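Local structure of computationally designed four-helix bundle protein (Synthetic construct, 3U3B) at residues Arg44-Met49 / Thr67-Val72. The protein has no known biological function, being a computationally designed, hyperthermostable four-helix bundle whose hydrophobic core was completely redesigned. Numbering follows the deposited sequence.
Sequences RLVHTM and TIMNLV
Val46 and Met69 face each other where two helical segments, 44-49 and 67-72, run antiparallel at 157° with their axes 9.7 Å apart; the CA atoms of Val46 and Met69, 6.8 Å apart, are the nearest across the pair. The two side chains lie alongside, pointing opposite ways, and Val46 CG1 presses on Met69 CG at 3.4 Å, closer than two carbons usually come. Beyond CG the methionine chain bends at its last torsion (chi3 54°), which brings Met69 CE up to the imidazole edge, almost level with the ring, 3.5 Å from His47 CD2. Met69 SD lies 4.0 Å from His47 CA and stands oblique to the imidazole, 5.5 Å from the ring centroid. On the buried side, Val46 CG2 meets Ile68 CG2 at 4.2 Å. This is neighbouring-helix packing in an antiparallel four-helix bundle, here joining helix 36-56 to helix 59-76, with aliphatic groups toward the core and the histidine at the exposed margin. Replacing Met69 with alanine would probably open a gap beside Val46 CG1 and deprive the His47 ring edge of its methyl neighbour. The methionine also touches Tyr43 and Lys50 of helix 36-56, while Ile68 reaches Lys93 of helix 84-102. On helix 36-56, Arg44 O accepts hydrogen bonds from Thr48 N and Thr48 OG1, the latter 2.8 Å long, from opposite faces of the carbonyl plane.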
loop_
_atom_site.group_PDB
_atom_site.type_symbol
_atom_site.label_atom_id
_atom_site.label_comp_id
_atom_site.label_asym_id
_atom_site.label_seq_id
_atom_site.Cartn_x
_atom_site.Cartn_y
_atom_site.Cartn_z
ATOM N N ARG A 44 -2.060 -8.234 -1.355
ATOM C CA ARG A 44 -1.304 -8.588 -2.576
ATOM C C ARG A 44 -0.864 -7.358 -3.411
ATOM O O ARG A 44 0.206 -7.384 -4.034
ATOM C CB ARG A 44 -2.023 -9.648 -3.427
ATOM C CG ARG A 44 -2.002 -11.059 -2.789
ATOM C CD ARG A 44 -2.666 -12.148 -3.642
ATOM N NE ARG A 44 -4.100 -11.876 -3.833
ATOM C CZ ARG A 44 -5.100 -12.455 -3.181
ATOM N NH1 ARG A 44 -4.893 -13.410 -2.288
ATOM N NH2 ARG A 44 -6.334 -12.093 -3.461
ATOM N N LEU A 45 -1.663 -6.291 -3.409
ATOM C CA LEU A 45 -1.303 -5.044 -4.044
ATOM C C LEU A 45 -0.105 -4.414 -3.350
ATOM O O LEU A 45 0.863 -3.994 -4.023
ATOM C CB LEU A 45 -2.481 -4.062 -4.056
ATOM C CG LEU A 45 -3.568 -4.374 -5.082
ATOM C CD1 LEU A 45 -4.855 -3.609 -4.744
ATOM C CD2 LEU A 45 -3.114 -4.073 -6.511
ATOM N N VAL A 46 -0.146 -4.370 -2.024
ATOM C CA VAL A 46 0.943 -3.785 -1.252
ATOM C C VAL A 46 2.244 -4.598 -1.428
ATOM O O VAL A 46 3.344 -4.020 -1.522
ATOM C CB VAL A 46 0.559 -3.653 0.221
ATOM C CG1 VAL A 46 1.722 -3.175 1.066
ATOM C CG2 VAL A 46 -0.627 -2.690 0.378
ATOM N N HIS A 47 2.122 -5.929 -1.477
ATOM C CA HIS A 47 3.264 -6.814 -1.693
ATOM C C HIS A 47 3.919 -6.544 -3.047
ATOM O O HIS A 47 5.154 -6.618 -3.200
ATOM C CB HIS A 47 2.777 -8.269 -1.614
ATOM C CG HIS A 47 3.864 -9.284 -1.520
ATOM N ND1 HIS A 47 4.401 -9.907 -2.623
ATOM C CD2 HIS A 47 4.499 -9.814 -0.447
ATOM C CE1 HIS A 47 5.337 -10.752 -2.246
ATOM N NE2 HIS A 47 5.412 -10.722 -0.929
ATOM N N THR A 48 3.081 -6.272 -4.038
ATOM C CA THR A 48 3.521 -5.926 -5.390
ATOM C C THR A 48 4.313 -4.595 -5.378
ATOM O O THR A 48 5.390 -4.474 -5.975
ATOM C CB THR A 48 2.311 -5.842 -6.338
ATOM O OG1 THR A 48 1.704 -7.138 -6.445
ATOM C CG2 THR A 48 2.703 -5.378 -7.709
ATOM N N MET A 49 3.776 -3.603 -4.693
ATOM C CA MET A 49 4.451 -2.311 -4.545
ATOM C C MET A 49 5.790 -2.437 -3.839
ATOM O O MET A 49 6.761 -1.779 -4.214
ATOM C CB MET A 49 3.562 -1.373 -3.740
ATOM C CG MET A 49 2.285 -1.004 -4.439
ATOM S SD MET A 49 1.495 0.394 -3.564
ATOM C CE MET A 49 0.780 -0.360 -2.123
ATOM N N THR A 67 5.460 -2.134 6.844
ATOM C CA THR A 67 4.634 -1.917 8.031
ATOM C C THR A 67 3.158 -2.174 7.741
ATOM O O THR A 67 2.454 -2.770 8.559
ATOM C CB THR A 67 4.794 -0.498 8.588
ATOM O OG1 THR A 67 6.158 -0.277 8.981
ATOM C CG2 THR A 67 3.919 -0.330 9.785
ATOM N N ILE A 68 2.676 -1.724 6.587
ATOM C CA ILE A 68 1.292 -1.964 6.219
ATOM C C ILE A 68 1.012 -3.474 6.045
ATOM O O ILE A 68 -0.002 -3.967 6.509
ATOM C CB ILE A 68 0.907 -1.194 4.939
ATOM C CG1 ILE A 68 0.997 0.327 5.170
ATOM C CG2 ILE A 68 -0.460 -1.627 4.459
ATOM C CD1 ILE A 68 1.099 1.123 3.868
ATOM N N MET A 69 1.911 -4.198 5.380
ATOM C CA MET A 69 1.739 -5.631 5.214
ATOM C C MET A 69 1.675 -6.345 6.561
ATOM O O MET A 69 0.862 -7.258 6.753
ATOM C CB MET A 69 2.884 -6.216 4.372
ATOM C CG MET A 69 2.835 -5.741 2.949
ATOM S SD MET A 69 4.412 -6.060 2.097
ATOM C CE MET A 69 4.559 -7.809 2.404
ATOM N N ASN A 70 2.509 -5.930 7.510
ATOM C CA ASN A 70 2.439 -6.543 8.825
ATOM C C ASN A 70 1.054 -6.395 9.444
ATOM O O ASN A 70 0.516 -7.367 9.988
ATOM C CB ASN A 70 3.486 -5.964 9.777
ATOM C CG ASN A 70 4.893 -6.415 9.445
ATOM O OD1 ASN A 70 5.098 -7.366 8.680
ATOM N ND2 ASN A 70 5.876 -5.741 10.037
ATOM N N LEU A 71 0.489 -5.191 9.365
ATOM C CA LEU A 71 -0.825 -4.929 9.942
ATOM C C LEU A 71 -1.902 -5.720 9.208
ATOM O O LEU A 71 -2.738 -6.365 9.836
ATOM C CB LEU A 71 -1.144 -3.431 9.889
ATOM C CG LEU A 71 -2.328 -2.959 10.736
ATOM C CD1 LEU A 71 -2.122 -3.279 12.215
ATOM C CD2 LEU A 71 -2.523 -1.469 10.538
ATOM N N VAL A 72 -1.868 -5.695 7.882
ATOM C CA VAL A 72 -2.874 -6.409 7.126
ATOM C C VAL A 72 -2.730 -7.913 7.330
ATOM O O VAL A 72 -3.729 -8.624 7.484
ATOM C CB VAL A 72 -2.866 -6.021 5.639
ATOM C CG1 VAL A 72 -3.895 -6.844 4.899
ATOM C CG2 VAL A 72 -3.199 -4.563 5.493
#